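Long-range contacts in uncharacterized protein PA2218 (Pseudomonas aeruginosa, PDB 2HDW), which adopts the alpha/beta hydrolase fold and is probably a hydrolase, although its substrate is unknown: residues N151-F155 with W181-N187; E335-V339 with P355-I359; T200-Y204 with H344-Y348. One frame throughout, in Å; residues are numbered along the deposited sequence.

The three contacts lie around the mixed sheet of an alpha/beta hydrolase. Interaction 1 comes first along the chain, closing before the others open, and joins helices 148-164 and 180-191. Helix 180-191 leads into strand 197-201, whose end belongs to interaction 3; these two contacts touch, with centres about 15 Å apart, through packing of G182 and L186 against T200 and M203. Interactions 2 and 3 alternate along the chain, their centres about 11 Å apart, without touching. The centres of interactions 1 and 2 are about 20 Å apart. Interaction 3 joins the C-terminal region to the end of strand 197-201, 140 residues earlier, and interaction 2 packs the final helix on the sheet's edge strand.

Interaction 1: residues N151-F155 with W181-N187; sequences NTEDF and WGGMALN
This is a buried helix-helix crossing in an alpha/beta hydrolase fold, between helix 148-164 and helix 180-191, which follows the turn after strand 173-178 where this fold usually carries its nucleophile. Residues 151-155 and 182-187 have alpha-helical backbone angles (phi about -65°, psi about -40°). The segment axes approach to 8.7 Å at a signed crossing angle of -68°, and the backbones are nearest at T152 and M184, with CA atoms 5.2 Å apart. W181 (chi1 m, chi2 73°) puts CZ3 3.1 Å from N151 O and its edge toward the face of F155, an offset edge-to-face pair with the F155 centroid 5.5 Å from that of the W181 six-membered ring and planes at 64°. F155, with chi1 at -118°, also brings CE1 to 3.5 Å from A185 CB, and M184 CG lies 3.9 Å from N151 CB. F130 meets both rings edge-to-face. T152 and D154 hydrogen-bond outside the two segments, to P148 O and to S133 and N75, so the fit between the helices depends mainly on ring and methyl shape.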
ATOM      1  N   ASN A 151       9.307  -2.893   3.639  1.00  8.17           N
ATOM      2  CA  ASN A 151       8.194  -2.334   2.887  1.00  8.55           C
ATOM      3  C   ASN A 151       8.319  -0.819   2.758  1.00  8.82           C
ATOM      4  O   ASN A 151       7.967  -0.244   1.724  1.00  9.79           O
ATOM      5  CB  ASN A 151       6.863  -2.743   3.532  1.00 10.19           C
ATOM      6  CG  ASN A 151       6.532  -4.214   3.284  1.00 10.31           C
ATOM      7  OD1 ASN A 151       7.009  -4.808   2.313  1.00 14.61           O
ATOM      8  ND2 ASN A 151       5.709  -4.799   4.144  1.00  8.77           N
ATOM      9  N   THR A 152       8.829  -0.164   3.795  1.00  6.88           N
ATOM     10  CA  THR A 152       9.017   1.280   3.704  1.00  7.93           C
ATOM     11  C   THR A 152      10.043   1.505   2.588  1.00  6.72           C
ATOM     12  O   THR A 152       9.890   2.401   1.761  1.00  7.49           O
ATOM     13  CB  THR A 152       9.521   1.860   5.043  1.00  6.99           C
ATOM     14  OG1 THR A 152       8.466   1.787   6.012  1.00  5.57           O
ATOM     15  CG2 THR A 152       9.957   3.307   4.875  1.00  9.11           C
ATOM     16  N   GLU A 153      11.074   0.664   2.554  1.00  6.88           N
ATOM     17  CA  GLU A 153      12.108   0.754   1.520  1.00  7.54           C
ATOM     18  C   GLU A 153      11.520   0.547   0.111  1.00  8.43           C
ATOM     19  O   GLU A 153      11.919   1.228  -0.841  1.00  8.91           O
ATOM     20  CB  GLU A 153      13.208  -0.282   1.798  1.00  7.15           C
ATOM     21  CG  GLU A 153      14.142  -0.593   0.626  1.00  7.39           C
ATOM     22  CD  GLU A 153      14.813   0.640   0.033  1.00 10.42           C
ATOM     23  OE1 GLU A 153      15.097   1.599   0.780  1.00  5.98           O
ATOM     24  OE2 GLU A 153      15.075   0.641  -1.192  1.00 11.27           O
ATOM     25  N   ASP A 154      10.564  -0.369  -0.019  1.00  8.05           N
ATOM     26  CA  ASP A 154       9.940  -0.636  -1.322  1.00  8.20           C
ATOM     27  C   ASP A 154       9.407   0.644  -1.960  1.00  7.19           C
ATOM     28  O   ASP A 154       9.533   0.854  -3.165  1.00  7.75           O
ATOM     29  CB  ASP A 154       8.775  -1.623  -1.190  1.00  9.59           C
ATOM     30  CG  ASP A 154       9.223  -3.045  -0.908  1.00  8.80           C
ATOM     31  OD1 ASP A 154      10.344  -3.424  -1.308  1.00  9.35           O
ATOM     32  OD2 ASP A 154       8.432  -3.801  -0.304  1.00  7.39           O
ATOM     33  N   PHE A 155       8.804   1.501  -1.149  1.00  8.74           N
ATOM     34  CA  PHE A 155       8.255   2.751  -1.652  1.00  8.14           C
ATOM     35  C   PHE A 155       9.344   3.637  -2.253  1.00  7.61           C
ATOM     36  O   PHE A 155       9.162   4.216  -3.319  1.00  8.60           O
ATOM     37  CB  PHE A 155       7.536   3.494  -0.525  1.00  9.59           C
ATOM     38  CG  PHE A 155       6.071   3.703  -0.776  1.00 10.43           C
ATOM     39  CD1 PHE A 155       5.140   3.452   0.228  1.00  8.79           C
ATOM     40  CD2 PHE A 155       5.624   4.178  -2.008  1.00 11.41           C
ATOM     41  CE1 PHE A 155       3.778   3.671   0.012  1.00 10.82           C
ATOM     42  CE2 PHE A 155       4.263   4.403  -2.239  1.00 13.19           C
ATOM     43  CZ  PHE A 155       3.337   4.148  -1.223  1.00 13.37           C
ATOM     44  N   TRP A 181      -0.651   0.513   3.407  1.00  9.96           N
ATOM     45  CA  TRP A 181       0.501   1.228   2.881  1.00  9.46           C
ATOM     46  C   TRP A 181       0.408   2.733   3.078  1.00  9.86           C
ATOM     47  O   TRP A 181       1.325   3.483   2.713  1.00  8.29           O
ATOM     48  CB  TRP A 181       0.723   0.870   1.418  1.00  8.87           C
ATOM     49  CG  TRP A 181       1.419  -0.448   1.304  1.00  9.44           C
ATOM     50  CD1 TRP A 181       0.884  -1.689   1.537  1.00 10.21           C
ATOM     51  CD2 TRP A 181       2.809  -0.654   1.041  1.00  8.66           C
ATOM     52  NE1 TRP A 181       1.864  -2.656   1.440  1.00  9.04           N
ATOM     53  CE2 TRP A 181       3.054  -2.045   1.140  1.00  9.02           C
ATOM     54  CE3 TRP A 181       3.876   0.203   0.736  1.00  7.89           C
ATOM     55  CZ2 TRP A 181       4.322  -2.597   0.946  1.00  8.69           C
ATOM     56  CZ3 TRP A 181       5.139  -0.346   0.542  1.00  7.12           C
ATOM     57  CH2 TRP A 181       5.350  -1.736   0.648  1.00  9.00           C
ATOM     58  N   GLY A 182      -0.705   3.172   3.660  1.00  7.10           N
ATOM     59  CA  GLY A 182      -0.860   4.582   3.956  1.00  7.52           C
ATOM     60  C   GLY A 182       0.156   4.864   5.054  1.00  6.98           C
ATOM     61  O   GLY A 182       0.814   5.896   5.065  1.00  7.75           O
ATOM     62  N   GLY A 183       0.293   3.920   5.982  1.00  8.49           N
ATOM     63  CA  GLY A 183       1.250   4.084   7.061  1.00  9.01           C
ATOM     64  C   GLY A 183       2.672   4.022   6.531  1.00  9.60           C
ATOM     65  O   GLY A 183       3.536   4.790   6.955  1.00  9.11           O
ATOM     66  N   MET A 184       2.919   3.105   5.597  1.00 10.64           N
ATOM     67  CA  MET A 184       4.247   2.962   5.005  1.00  9.77           C
ATOM     68  C   MET A 184       4.614   4.197   4.170  1.00  8.83           C
ATOM     69  O   MET A 184       5.779   4.592   4.121  1.00  6.97           O
ATOM     70  CB  MET A 184       4.314   1.704   4.128  1.00 10.42           C
ATOM     71  CG  MET A 184       5.169   0.546   4.695  1.00  8.07           C
ATOM     72  SD  MET A 184       4.478  -0.342   6.133  1.00  1.11           S
ATOM     73  CE  MET A 184       3.276  -1.424   5.305  1.00 10.00           C
ATOM     74  N   ALA A 185       3.626   4.801   3.517  1.00  8.92           N
ATOM     75  CA  ALA A 185       3.877   5.985   2.699  1.00  9.65           C
ATOM     76  C   ALA A 185       4.351   7.142   3.575  1.00  8.72           C
ATOM     77  O   ALA A 185       5.334   7.805   3.258  1.00  9.05           O
ATOM     78  CB  ALA A 185       2.611   6.389   1.929  1.00 11.37           C
ATOM     79  N   LEU A 186       3.656   7.384   4.680  1.00  7.50           N
ATOM     80  CA  LEU A 186       4.040   8.463   5.592  1.00  8.10           C
ATOM     81  C   LEU A 186       5.420   8.173   6.167  1.00  6.85           C
ATOM     82  O   LEU A 186       6.235   9.083   6.342  1.00  7.65           O
ATOM     83  CB  LEU A 186       3.020   8.592   6.729  1.00  7.65           C
ATOM     84  CG  LEU A 186       1.619   9.031   6.297  1.00 10.67           C
ATOM     85  CD1 LEU A 186       0.634   8.870   7.449  1.00  9.48           C
ATOM     86  CD2 LEU A 186       1.671  10.479   5.822  1.00  9.22           C
ATOM     87  N   ASN A 187       5.682   6.900   6.449  1.00  7.29           N
ATOM     88  CA  ASN A 187       6.963   6.480   7.010  1.00  8.91           C
ATOM     89  C   ASN A 187       8.093   6.759   6.021  1.00  7.70           C
ATOM     90  O   ASN A 187       9.156   7.245   6.404  1.00  8.90           O
ATOM     91  CB  ASN A 187       6.937   4.983   7.333  1.00  6.08           C
ATOM     92  CG  ASN A 187       7.980   4.589   8.366  1.00  8.45           C
ATOM     93  OD1 ASN A 187       8.728   3.620   8.181  1.00 10.60           O
ATOM     94  ND2 ASN A 187       8.027   5.326   9.468  1.00  7.15           N
TER

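Interaction 2: residues E335-V339 with P355-I359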
ATOM      1  N   GLU A 335      -3.886  17.878   6.389  1.00 12.11           N
ATOM      2  CA  GLU A 335      -5.334  17.937   6.282  1.00 12.16           C
ATOM      3  C   GLU A 335      -5.949  16.558   6.386  1.00 11.41           C
ATOM      4  O   GLU A 335      -5.479  15.607   5.761  1.00 10.24           O
ATOM      5  CB  GLU A 335      -5.791  18.554   4.954  1.00 13.12           C
ATOM      6  CG  GLU A 335      -7.318  18.648   4.874  1.00 15.96           C
ATOM      7  CD  GLU A 335      -7.836  19.025   3.500  1.00 16.98           C
ATOM      8  OE1 GLU A 335      -7.174  19.824   2.807  1.00 15.50           O
ATOM      9  OE2 GLU A 335      -8.918  18.529   3.118  1.00 16.51           O
ATOM     10  N   LEU A 336      -6.997  16.457   7.191  1.00 11.26           N
ATOM     11  CA  LEU A 336      -7.727  15.209   7.336  1.00 11.81           C
ATOM     12  C   LEU A 336      -9.046  15.428   6.601  1.00  9.23           C
ATOM     13  O   LEU A 336      -9.873  16.234   7.015  1.00  9.41           O
ATOM     14  CB  LEU A 336      -7.982  14.889   8.811  1.00 11.65           C
ATOM     15  CG  LEU A 336      -8.960  13.734   9.065  1.00 13.12           C
ATOM     16  CD1 LEU A 336      -8.603  12.528   8.199  1.00  9.14           C
ATOM     17  CD2 LEU A 336      -8.934  13.370  10.551  1.00 13.97           C
ATOM     18  N   LEU A 337      -9.221  14.723   5.491  1.00  8.99           N
ATOM     19  CA  LEU A 337     -10.424  14.846   4.680  1.00  8.93           C
ATOM     20  C   LEU A 337     -11.324  13.636   4.891  1.00  9.85           C
ATOM     21  O   LEU A 337     -10.961  12.515   4.543  1.00  8.25           O
ATOM     22  CB  LEU A 337     -10.032  14.953   3.205  1.00  8.43           C
ATOM     23  CG  LEU A 337     -11.125  15.109   2.148  1.00  9.68           C
ATOM     24  CD1 LEU A 337     -11.954  16.366   2.413  1.00  7.12           C
ATOM     25  CD2 LEU A 337     -10.460  15.186   0.774  1.00  8.30           C
ATOM     26  N   ILE A 338     -12.506  13.874   5.454  1.00 10.96           N
ATOM     27  CA  ILE A 338     -13.461  12.804   5.716  1.00 10.67           C
ATOM     28  C   ILE A 338     -14.506  12.725   4.602  1.00 12.27           C
ATOM     29  O   ILE A 338     -15.121  13.730   4.249  1.00 11.93           O
ATOM     30  CB  ILE A 338     -14.181  13.037   7.070  1.00 11.67           C
ATOM     31  CG1 ILE A 338     -13.154  13.057   8.211  1.00  9.74           C
ATOM     32  CG2 ILE A 338     -15.225  11.959   7.309  1.00  8.89           C
ATOM     33  CD1 ILE A 338     -12.294  11.801   8.311  1.00  8.36           C
ATOM     34  N   VAL A 339     -14.690  11.534   4.039  1.00 10.25           N
ATOM     35  CA  VAL A 339     -15.674  11.333   2.982  1.00 11.62           C
ATOM     36  C   VAL A 339     -16.977  10.903   3.642  1.00 12.03           C
ATOM     37  O   VAL A 339     -17.074   9.798   4.187  1.00 12.48           O
ATOM     38  CB  VAL A 339     -15.221  10.242   1.994  1.00 12.93           C
ATOM     39  CG1 VAL A 339     -16.313   9.989   0.960  1.00 12.75           C
ATOM     40  CG2 VAL A 339     -13.924  10.674   1.312  1.00 12.22           C
ATOM     41  N   PRO A 355     -12.111  10.556  -3.779  1.00 11.06           N
ATOM     42  CA  PRO A 355     -11.989  11.938  -4.264  1.00 11.73           C
ATOM     43  C   PRO A 355     -10.799  12.181  -5.195  1.00 12.59           C
ATOM     44  O   PRO A 355      -9.840  12.858  -4.825  1.00 11.73           O
ATOM     45  CB  PRO A 355     -11.892  12.745  -2.971  1.00 10.40           C
ATOM     46  CG  PRO A 355     -11.119  11.832  -2.079  1.00 11.48           C
ATOM     47  CD  PRO A 355     -11.735  10.463  -2.354  1.00 12.01           C
ATOM     48  N   PHE A 356     -10.869  11.640  -6.409  1.00 13.15           N
ATOM     49  CA  PHE A 356      -9.777  11.804  -7.360  1.00 12.90           C
ATOM     50  C   PHE A 356      -9.560  13.253  -7.776  1.00 14.69           C
ATOM     51  O   PHE A 356      -8.423  13.659  -8.004  1.00 14.90           O
ATOM     52  CB  PHE A 356     -10.000  10.926  -8.594  1.00 13.90           C
ATOM     53  CG  PHE A 356      -9.667   9.475  -8.372  1.00 14.97           C
ATOM     54  CD1 PHE A 356      -8.371   9.090  -8.042  1.00 15.36           C
ATOM     55  CD2 PHE A 356     -10.643   8.494  -8.514  1.00 14.49           C
ATOM     56  CE1 PHE A 356      -8.048   7.750  -7.857  1.00 16.84           C
ATOM     57  CE2 PHE A 356     -10.335   7.146  -8.332  1.00 15.85           C
ATOM     58  CZ  PHE A 356      -9.039   6.771  -8.004  1.00 15.99           C
ATOM     59  N   ASP A 357     -10.634  14.035  -7.885  1.00 14.76           N
ATOM     60  CA  ASP A 357     -10.481  15.444  -8.256  1.00 14.63           C
ATOM     61  C   ASP A 357      -9.549  16.097  -7.235  1.00 14.27           C
ATOM     62  O   ASP A 357      -8.571  16.753  -7.598  1.00 14.44           O
ATOM     63  CB  ASP A 357     -11.829  16.179  -8.233  1.00 15.40           C
ATOM     64  CG  ASP A 357     -12.723  15.837  -9.422  1.00 18.95           C
ATOM     65  OD1 ASP A 357     -12.401  14.905 -10.184  1.00 18.38           O
ATOM     66  OD2 ASP A 357     -13.766  16.511  -9.582  1.00 19.55           O
ATOM     67  N   ARG A 358      -9.867  15.908  -5.955  1.00 12.81           N
ATOM     68  CA  ARG A 358      -9.082  16.465  -4.857  1.00 13.45           C
ATOM     69  C   ARG A 358      -7.666  15.926  -4.807  1.00 11.78           C
ATOM     70  O   ARG A 358      -6.736  16.653  -4.479  1.00 11.89           O
ATOM     71  CB  ARG A 358      -9.761  16.176  -3.520  1.00 17.78           C
ATOM     72  CG  ARG A 358     -10.380  17.389  -2.852  1.00 22.64           C
ATOM     73  CD  ARG A 358      -9.467  17.998  -1.793  1.00 25.58           C
ATOM     74  NE  ARG A 358      -8.249  18.582  -2.339  1.00 26.36           N
ATOM     75  CZ  ARG A 358      -7.315  19.187  -1.605  1.00 25.53           C
ATOM     76  NH1 ARG A 358      -7.467  19.287  -0.292  1.00 24.24           N
ATOM     77  NH2 ARG A 358      -6.226  19.689  -2.184  1.00 21.91           N
ATOM     78  N   ILE A 359      -7.502  14.644  -5.101  1.00 12.70           N
ATOM     79  CA  ILE A 359      -6.177  14.053  -5.087  1.00 11.15           C
ATOM     80  C   ILE A 359      -5.346  14.653  -6.224  1.00 11.94           C
ATOM     81  O   ILE A 359      -4.199  15.043  -6.016  1.00 11.55           O
ATOM     82  CB  ILE A 359      -6.252  12.516  -5.214  1.00 12.00           C
ATOM     83  CG1 ILE A 359      -6.975  11.936  -3.988  1.00 10.00           C
ATOM     84  CG2 ILE A 359      -4.854  11.935  -5.329  1.00  6.63           C
ATOM     85  CD1 ILE A 359      -7.182  10.431  -4.023  1.00 10.58           C
TER
HETATM   86  O   HOH W   1      -9.942  19.493   0.832  1.00 32.83           O
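Packing of a terminal helix on an edge strand is a recurrent element of the alpha/beta hydrolase fold, and here it joins strand 334-339, outermost in the sheet, to the start of helix 356-366. Strand alternation sets the pattern. E335, L337 and V339 point their CA-to-CB bonds toward the helix, while L336 and I338 belong to the other face of the sheet and touch helix 320-329. P355 occupies the N-cap position, and its carbonyl already accepts the first helical bond, I359 N to P355 O at 3.0 Å. V339 (chi1 t) brings CG2 to 4.3 Å from CD of P355. L337, in the tp rotamer, extends CD2 to 4.5 Å from CG of P355 and to 3.9 Å from CD of R358, so one methyl meets both the proline ring and the aliphatic part of the arginine. R358 reaches the strand with chi1 (-109°) and chi2 (-97°) between wells and chi3 p, which carries its guanidinium to E335. E335 answers with an extended tt side chain, whose OE1 lies near the guanidinium plane, at its edge. Their salt bridge measures 3.2 Å from E335 OE1 to R358 NH1. One water reinforces it, donating to E335 OE2 at 2.7 Å and accepting from R358 NH1, also at 2.7 Å.

Interaction 3: residues T200-Y204 with H344-Y348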
ATOM      1  N   THR A 200      -2.759   9.783   1.799  1.00  9.53           N
ATOM      2  CA  THR A 200      -3.028   8.439   2.295  1.00  7.39           C
ATOM      3  C   THR A 200      -4.523   8.229   2.107  1.00  8.17           C
ATOM      4  O   THR A 200      -5.306   9.172   2.238  1.00  8.63           O
ATOM      5  CB  THR A 200      -2.685   8.263   3.796  1.00  9.69           C
ATOM      6  OG1 THR A 200      -3.433   9.200   4.582  1.00 11.05           O
ATOM      7  CG2 THR A 200      -1.194   8.458   4.034  1.00 10.71           C
ATOM      8  N   SER A 201      -4.921   7.007   1.776  1.00  8.19           N
ATOM      9  CA  SER A 201      -6.336   6.717   1.582  1.00  9.37           C
ATOM     10  C   SER A 201      -6.770   5.570   2.494  1.00  9.86           C
ATOM     11  O   SER A 201      -6.189   4.485   2.448  1.00 11.52           O
ATOM     12  CB  SER A 201      -6.606   6.356   0.117  1.00  6.80           C
ATOM     13  OG  SER A 201      -7.999   6.282  -0.142  1.00  9.28           O
ATOM     14  N   THR A 202      -7.778   5.828   3.327  1.00  8.28           N
ATOM     15  CA  THR A 202      -8.314   4.828   4.256  1.00  9.62           C
ATOM     16  C   THR A 202      -7.177   3.975   4.848  1.00  9.73           C
ATOM     17  O   THR A 202      -7.206   2.740   4.831  1.00 11.20           O
ATOM     18  CB  THR A 202      -9.392   3.943   3.531  1.00  9.53           C
ATOM     19  OG1 THR A 202     -10.121   3.183   4.500  1.00 12.55           O
ATOM     20  CG2 THR A 202      -8.748   2.992   2.511  1.00  8.20           C
ATOM     21  N   MET A 203      -6.191   4.668   5.411  1.00  8.06           N
ATOM     22  CA  MET A 203      -4.994   4.044   5.968  1.00  9.43           C
ATOM     23  C   MET A 203      -5.117   3.230   7.248  1.00  9.75           C
ATOM     24  O   MET A 203      -6.069   3.363   8.021  1.00  8.83           O
ATOM     25  CB  MET A 203      -3.898   5.111   6.201  1.00  8.29           C
ATOM     26  CG  MET A 203      -4.075   5.968   7.478  1.00  9.63           C
ATOM     27  SD  MET A 203      -2.651   7.057   7.920  1.00  1.11           S
ATOM     28  CE  MET A 203      -1.591   5.929   8.830  1.00  8.75           C
ATOM     29  N   TYR A 204      -4.097   2.398   7.446  1.00  9.62           N
ATOM     30  CA  TYR A 204      -3.908   1.558   8.624  1.00 10.15           C
ATOM     31  C   TYR A 204      -2.444   1.828   8.960  1.00 10.92           C
ATOM     32  O   TYR A 204      -1.659   2.180   8.077  1.00  9.12           O
ATOM     33  CB  TYR A 204      -3.966   0.067   8.278  1.00 11.40           C
ATOM     34  CG  TYR A 204      -5.259  -0.684   8.506  1.00 11.94           C
ATOM     35  CD1 TYR A 204      -6.416  -0.365   7.795  1.00 13.80           C
ATOM     36  CD2 TYR A 204      -5.284  -1.815   9.328  1.00 13.34           C
ATOM     37  CE1 TYR A 204      -7.557  -1.161   7.881  1.00 13.25           C
ATOM     38  CE2 TYR A 204      -6.421  -2.617   9.422  1.00 14.20           C
ATOM     39  CZ  TYR A 204      -7.551  -2.288   8.689  1.00 14.71           C
ATOM     40  OH  TYR A 204      -8.656  -3.115   8.719  1.00 14.13           O
ATOM     41  N   HIS A 344     -14.675   1.558   4.620  1.00 12.43           N
ATOM     42  CA  HIS A 344     -13.260   1.354   4.338  1.00 13.48           C
ATOM     43  C   HIS A 344     -13.065   0.906   2.892  1.00 13.03           C
ATOM     44  O   HIS A 344     -12.361   1.562   2.113  1.00 12.56           O
ATOM     45  CB  HIS A 344     -12.671   0.308   5.291  1.00 14.30           C
ATOM     46  CG  HIS A 344     -11.207   0.061   5.084  1.00 15.02           C
ATOM     47  ND1 HIS A 344     -10.722  -0.734   4.069  1.00 15.73           N
ATOM     48  CD2 HIS A 344     -10.122   0.556   5.723  1.00 13.01           C
ATOM     49  CE1 HIS A 344      -9.401  -0.719   4.092  1.00 12.61           C
ATOM     50  NE2 HIS A 344      -9.012   0.059   5.085  1.00 15.63           N
ATOM     51  N   VAL A 345     -13.694  -0.209   2.524  1.00 12.19           N
ATOM     52  CA  VAL A 345     -13.560  -0.729   1.169  1.00 10.80           C
ATOM     53  C   VAL A 345     -14.109   0.222   0.104  1.00 11.02           C
ATOM     54  O   VAL A 345     -13.766   0.103  -1.067  1.00 12.39           O
ATOM     55  CB  VAL A 345     -14.228  -2.122   1.036  1.00  8.59           C
ATOM     56  CG1 VAL A 345     -14.160  -2.602  -0.395  1.00 10.08           C
ATOM     57  CG2 VAL A 345     -13.505  -3.126   1.941  1.00  6.46           C
ATOM     58  N   ASP A 346     -14.942   1.179   0.500  1.00 10.69           N
ATOM     59  CA  ASP A 346     -15.471   2.138  -0.473  1.00 10.17           C
ATOM     60  C   ASP A 346     -14.345   2.889  -1.173  1.00  8.87           C
ATOM     61  O   ASP A 346     -14.443   3.201  -2.362  1.00  9.56           O
ATOM     62  CB  ASP A 346     -16.372   3.182   0.192  1.00  8.97           C
ATOM     63  CG  ASP A 346     -17.801   2.715   0.347  1.00 14.29           C
ATOM     64  OD1 ASP A 346     -18.222   1.780  -0.369  1.00 13.85           O
ATOM     65  OD2 ASP A 346     -18.508   3.308   1.186  1.00 14.58           O
ATOM     66  N   LEU A 347     -13.282   3.199  -0.433  1.00  9.19           N
ATOM     67  CA  LEU A 347     -12.162   3.941  -1.012  1.00  9.42           C
ATOM     68  C   LEU A 347     -11.163   3.057  -1.747  1.00 10.39           C
ATOM     69  O   LEU A 347     -10.067   3.496  -2.090  1.00  9.89           O
ATOM     70  CB  LEU A 347     -11.449   4.773   0.070  1.00  8.53           C
ATOM     71  CG  LEU A 347     -11.997   6.194   0.307  1.00  8.12           C
ATOM     72  CD1 LEU A 347     -13.489   6.141   0.606  1.00  8.50           C
ATOM     73  CD2 LEU A 347     -11.251   6.860   1.456  1.00  8.67           C
ATOM     74  N   TYR A 348     -11.549   1.808  -1.986  1.00 12.21           N
ATOM     75  CA  TYR A 348     -10.708   0.866  -2.717  1.00 11.66           C
ATOM     76  C   TYR A 348     -10.988   1.009  -4.214  1.00 12.43           C
ATOM     77  O   TYR A 348     -10.068   1.142  -5.027  1.00 11.97           O
ATOM     78  CB  TYR A 348     -11.036  -0.579  -2.308  1.00 13.42           C
ATOM     79  CG  TYR A 348     -10.243  -1.149  -1.146  1.00 15.74           C
ATOM     80  CD1 TYR A 348      -9.604  -0.317  -0.224  1.00 16.30           C
ATOM     81  CD2 TYR A 348     -10.167  -2.531  -0.949  1.00 17.08           C
ATOM     82  CE1 TYR A 348      -8.904  -0.848   0.866  1.00 15.62           C
ATOM     83  CE2 TYR A 348      -9.478  -3.071   0.138  1.00 18.13           C
ATOM     84  CZ  TYR A 348      -8.848  -2.222   1.041  1.00 17.69           C
ATOM     85  OH  TYR A 348      -8.175  -2.749   2.120  1.00 19.00           O
TER
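T202, H344 and L347 give up the most surface in this buried contact, which brings the C-terminal end of strand 197-201 against the turn and short, weakly bonded helix around 346-348. In an alpha/beta hydrolase the loop after the last strand of the sheet usually carries the catalytic histidine. H344 follows strand 334-339 in just such a loop and touches C179, at the turn after strand 173-178, where the nucleophile is expected; the two are consistent with an active site, though no role has been established for either. T202 comes where the strand gives way to loop. Its phi/psi of 39/53° places it in the left-handed helical region, and its CA-to-CB bond points to the opposing segment. The CG2 methyl lies over the face of the H344 imidazole in a CH-pi contact, 4.1 Å from the ring centroid and 19° off the normal, while the same CG2 meets the edge of the Y348 ring at CE1, 4.2 Å away. L347 packs beside it, with CD2 4.0 Å from T202 CB and 3.7 Å from S201 OG, the hydroxyl that hydrogen-bonds to Y116. Two successive i+3 to i bonds, L347 N to H344 O at 3.2 Å and Y348 N to V345 O at 2.9 Å, shape this side. The ring planes of Y204 and H344 lie at 88°, with centroids 5.5 Å apart, and the Y204 hydroxyl is hydrogen-bonded to Y214, Y263 and H318. A threonine methyl thus covers one face of the imidazole with Y204 beside it, so carbon surface borders the histidine here, next to C179.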